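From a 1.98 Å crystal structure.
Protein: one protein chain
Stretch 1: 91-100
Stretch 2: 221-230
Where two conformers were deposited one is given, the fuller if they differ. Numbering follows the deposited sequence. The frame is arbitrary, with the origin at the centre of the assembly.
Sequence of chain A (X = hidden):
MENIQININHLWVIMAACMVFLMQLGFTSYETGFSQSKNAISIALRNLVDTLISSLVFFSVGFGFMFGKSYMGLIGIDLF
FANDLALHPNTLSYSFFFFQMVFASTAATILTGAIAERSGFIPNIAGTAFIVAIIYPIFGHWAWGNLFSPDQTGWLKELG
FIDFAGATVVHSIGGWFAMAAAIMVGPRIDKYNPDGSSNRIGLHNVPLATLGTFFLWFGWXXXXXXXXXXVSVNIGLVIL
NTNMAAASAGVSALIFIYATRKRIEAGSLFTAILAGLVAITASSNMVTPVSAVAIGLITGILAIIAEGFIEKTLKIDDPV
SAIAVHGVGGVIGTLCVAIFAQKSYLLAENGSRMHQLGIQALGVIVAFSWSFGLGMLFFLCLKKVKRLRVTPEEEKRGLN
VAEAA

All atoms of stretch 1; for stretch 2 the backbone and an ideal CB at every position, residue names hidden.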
# COMPACT_ATOMS: atom_id res chain seq x y z
N THR A 91 21.42 -19.65 -2.92
CA THR A 91 20.14 -19.93 -3.42
C THR A 91 19.16 -18.80 -3.81
O THR A 91 18.33 -19.03 -4.65
CB THR A 91 19.54 -20.91 -2.41
OG1 THR A 91 19.86 -22.23 -2.85
CG2 THR A 91 18.09 -20.73 -2.25
N LEU A 92 19.27 -17.61 -3.24
CA LEU A 92 18.29 -16.55 -3.50
C LEU A 92 18.50 -15.58 -4.65
O LEU A 92 17.65 -14.81 -4.98
CB LEU A 92 18.03 -15.78 -2.24
CG LEU A 92 17.26 -16.56 -1.20
CD1 LEU A 92 16.72 -15.67 -0.14
CD2 LEU A 92 16.15 -17.32 -1.85
N SER A 93 19.67 -15.65 -5.24
CA SER A 93 20.07 -14.83 -6.39
C SER A 93 19.43 -13.45 -6.59
O SER A 93 19.67 -12.57 -5.84
CB SER A 93 20.03 -15.67 -7.66
OG SER A 93 18.74 -16.02 -8.03
N TYR A 94 18.61 -13.31 -7.61
CA TYR A 94 17.98 -12.04 -7.90
C TYR A 94 17.09 -11.51 -6.79
O TYR A 94 17.03 -10.34 -6.61
CB TYR A 94 17.20 -12.12 -9.19
CG TYR A 94 18.06 -12.47 -10.33
CD1 TYR A 94 18.90 -11.54 -10.87
CD2 TYR A 94 18.09 -13.74 -10.82
CE1 TYR A 94 19.72 -11.86 -11.91
CE2 TYR A 94 18.89 -14.07 -11.87
CZ TYR A 94 19.71 -13.12 -12.39
OH TYR A 94 20.51 -13.44 -13.41
N SER A 95 16.41 -12.39 -6.09
CA SER A 95 15.54 -11.99 -5.00
C SER A 95 16.36 -11.31 -3.92
O SER A 95 16.02 -10.27 -3.46
CB SER A 95 14.78 -13.20 -4.50
OG SER A 95 14.10 -13.78 -5.57
N PHE A 96 17.45 -11.95 -3.53
CA PHE A 96 18.39 -11.38 -2.56
C PHE A 96 18.89 -10.05 -3.08
O PHE A 96 19.00 -9.09 -2.34
CB PHE A 96 19.56 -12.31 -2.38
CG PHE A 96 20.55 -11.82 -1.39
CD1 PHE A 96 20.36 -12.02 -0.02
CD2 PHE A 96 21.67 -11.14 -1.81
CE1 PHE A 96 21.32 -11.58 0.89
CE2 PHE A 96 22.62 -10.67 -0.90
CZ PHE A 96 22.46 -10.91 0.45
N PHE A 97 19.28 -10.01 -4.35
CA PHE A 97 19.82 -8.81 -4.94
C PHE A 97 18.81 -7.62 -4.85
O PHE A 97 19.19 -6.51 -4.45
CB PHE A 97 20.16 -9.06 -6.39
CG PHE A 97 20.98 -8.00 -7.01
CD1 PHE A 97 20.41 -6.91 -7.60
CD2 PHE A 97 22.36 -8.15 -7.09
CE1 PHE A 97 21.17 -5.92 -8.19
CE2 PHE A 97 23.11 -7.19 -7.73
CZ PHE A 97 22.52 -6.05 -8.25
N PHE A 98 17.54 -7.89 -5.14
CA PHE A 98 16.58 -6.82 -5.15
C PHE A 98 16.27 -6.36 -3.73
O PHE A 98 16.11 -5.16 -3.49
CB PHE A 98 15.30 -7.22 -5.89
CG PHE A 98 14.31 -6.10 -6.00
CD1 PHE A 98 14.67 -4.86 -6.56
CD2 PHE A 98 13.05 -6.21 -5.45
CE1 PHE A 98 13.80 -3.78 -6.59
CE2 PHE A 98 12.16 -5.13 -5.49
CZ PHE A 98 12.53 -3.93 -6.07
N PHE A 99 16.14 -7.33 -2.84
CA PHE A 99 16.01 -7.07 -1.41
C PHE A 99 17.10 -6.15 -0.87
O PHE A 99 16.82 -5.12 -0.25
CB PHE A 99 15.93 -8.38 -0.66
CG PHE A 99 15.56 -8.24 0.82
CD1 PHE A 99 14.26 -8.03 1.21
CD2 PHE A 99 16.52 -8.31 1.79
CE1 PHE A 99 13.92 -7.92 2.60
CE2 PHE A 99 16.19 -8.23 3.15
CZ PHE A 99 14.88 -7.99 3.56
N GLN A 100 18.33 -6.42 -1.24
CA GLN A 100 19.40 -5.60 -0.76
C GLN A 100 19.39 -4.26 -1.51
O GLN A 100 19.79 -3.29 -0.95
CB GLN A 100 20.76 -6.30 -0.93
CG GLN A 100 20.92 -7.60 -0.13
CD GLN A 100 20.87 -7.33 1.38
OE1 GLN A 100 21.21 -6.27 1.83
NE2 GLN A 100 20.38 -8.30 2.15
N UNK A 221 7.65 -4.23 8.39
CA UNK A 221 7.32 -5.64 8.47
C UNK A 221 8.10 -6.49 7.47
O UNK A 221 8.63 -7.61 7.82
CB UNK A 221 5.82 -5.83 8.25
N UNK A 222 8.20 -5.97 6.23
CA UNK A 222 9.01 -6.64 5.22
C UNK A 222 10.50 -6.49 5.51
O UNK A 222 11.31 -7.38 5.30
CB UNK A 222 8.69 -6.09 3.83
N UNK A 223 10.87 -5.30 5.94
CA UNK A 223 12.28 -5.01 6.25
C UNK A 223 12.84 -6.01 7.24
O UNK A 223 13.87 -6.68 6.98
CB UNK A 223 12.43 -3.59 6.81
N UNK A 224 12.06 -6.24 8.32
CA UNK A 224 12.42 -7.19 9.36
C UNK A 224 12.13 -8.66 9.01
O UNK A 224 13.01 -9.50 9.05
CB UNK A 224 11.68 -6.82 10.65
N UNK A 225 10.88 -8.96 8.67
CA UNK A 225 10.52 -10.31 8.28
C UNK A 225 11.33 -10.86 7.13
O UNK A 225 11.67 -12.05 7.11
CB UNK A 225 9.04 -10.36 7.91
N UNK A 226 11.53 -10.05 6.11
CA UNK A 226 12.29 -10.47 4.91
C UNK A 226 13.74 -10.80 5.29
O UNK A 226 14.42 -11.62 4.60
CB UNK A 226 12.26 -9.38 3.84
N UNK A 227 14.25 -10.20 6.38
CA UNK A 227 15.68 -10.38 6.73
C UNK A 227 15.99 -11.80 7.26
O UNK A 227 17.16 -12.15 7.39
CB UNK A 227 16.09 -9.35 7.78
N UNK A 228 14.98 -12.58 7.62
CA UNK A 228 15.15 -14.02 7.83
C UNK A 228 15.71 -14.70 6.59
O UNK A 228 16.38 -15.74 6.67
CB UNK A 228 13.82 -14.66 8.22
N UNK A 229 15.45 -14.13 5.42
CA UNK A 229 15.89 -14.70 4.15
C UNK A 229 15.31 -16.09 3.89
O UNK A 229 15.76 -16.77 3.04
CB UNK A 229 17.42 -14.77 4.12
N UNK A 230 14.26 -16.48 4.62
CA UNK A 230 13.65 -17.79 4.47
C UNK A 230 12.34 -17.75 5.22
O UNK A 230 12.13 -16.88 6.06
CB UNK A 230 14.56 -18.91 4.98

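Position 221 is helical, and its ideal CB has nothing of stretch 1 within 5.5 Å, so stretch 1 sets no preference. The residue is F221, and its ring stays out of reach.

Position 222 has CA-to-CB sideways, again with no neighbour from stretch 1 near the ideal CB. Many side chains would be compatible. The residue is G222. Its backbone makes the contact: G222 O lies 3.8 Å from F99 CE1, at the edge of the ring and near its plane.

At position 223 CA-to-CB points away, so size is not limited by stretch 1. The residue is F223. Its side chain makes no close approach to stretch 1, but its carbonyl meets the ring edge, with F223 O 3.8 Å from F99 CZ.

Position 224 points away as well, and nothing visible selects a type. It is N224, which makes no contact.

At position 225 stretch 1 is not the constraint. The ideal CB would sit 2.8 Å from the backbone O of 221, which is too close. Glycine fits best, and the residue is G225.

Position 226 is the most restrictive. CA-to-CB points toward stretch 1, and the ring of F99 lies close by. The ideal CB would lie 2.5 Å from F99 CE1, a clash. With the ring where it is, only glycine suits. The residue is G226, and the bare backbone lets the ring pack close, with F99 CZ 3.5 Å from G226 C.

Position 227 points sideways. Its ideal CB is 4.6 Å from F99 CZ, which leaves room for several side chains, small ones among them. A hydroxyl could also turn back to the helix. The residue is S227, with chi1 in m. S227 OG donates a hydrogen bond to F223 O at 2.8 Å and lies 3.7 Å from F99 CZ.

Position 228 points away, and stretch 1 leaves it free. It is L228.

Position 229 closes a type I turn and has positive phi (60°), which favours glycine or asparagine. CA-to-CB is sideways, yet L92, F96 and F99 offer an apolar surface, so leucine or methionine would also pay. The residue is L229, with its end nearer stretch 1. L229 CD1 is 4.0 Å from F96 CE1, at that ring's edge. L229 CD2 is 4.3 Å from F99 CD2, and L229 CB is 4.3 Å from L92 CD1. No hydrogen bond joins the stretches, so the contact rests on packing.

Position 230 is extended and sideways, with no close neighbour from stretch 1. Many side chains would do. It is R230, which makes no contact.

Stretch 2 (221-230) FGFNGGSLLR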
# COMPACT_ATOMS: atom_id res chain seq x y z
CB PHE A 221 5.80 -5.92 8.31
CG PHE A 221 4.94 -5.36 9.43
CD1 PHE A 221 5.39 -5.30 10.75
CD2 PHE A 221 3.67 -4.87 9.16
CE1 PHE A 221 4.58 -4.79 11.75
CE2 PHE A 221 2.88 -4.33 10.16
CZ PHE A 221 3.34 -4.31 11.45
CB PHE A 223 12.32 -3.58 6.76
CG PHE A 223 13.61 -2.88 6.54
CD1 PHE A 223 14.61 -2.97 7.52
CD2 PHE A 223 13.75 -1.98 5.53
CE1 PHE A 223 15.80 -2.27 7.35
CE2 PHE A 223 14.96 -1.33 5.31
CZ PHE A 223 15.98 -1.50 6.23
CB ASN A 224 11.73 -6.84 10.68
CG ASN A 224 12.43 -5.68 11.42
OD1 ASN A 224 12.08 -4.55 11.31
ND2 ASN A 224 13.39 -6.02 12.22
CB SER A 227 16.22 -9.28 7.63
OG SER A 227 16.30 -8.01 6.96
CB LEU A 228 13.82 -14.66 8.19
CG LEU A 228 13.26 -14.26 9.55
CD1 LEU A 228 11.89 -14.86 9.79
CD2 LEU A 228 14.19 -14.69 10.68
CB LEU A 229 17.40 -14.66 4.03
CG LEU A 229 17.98 -13.27 4.06
CD1 LEU A 229 19.50 -13.32 4.00
CD2 LEU A 229 17.43 -12.40 2.94
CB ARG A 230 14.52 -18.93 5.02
CG ARG A 230 14.45 -19.08 6.53
CD ARG A 230 15.25 -20.30 6.99
NE ARG A 230 15.43 -21.15 5.84
CZ ARG A 230 14.55 -22.07 5.44
NH1 ARG A 230 13.42 -22.32 6.16
NH2 ARG A 230 14.83 -22.75 4.34
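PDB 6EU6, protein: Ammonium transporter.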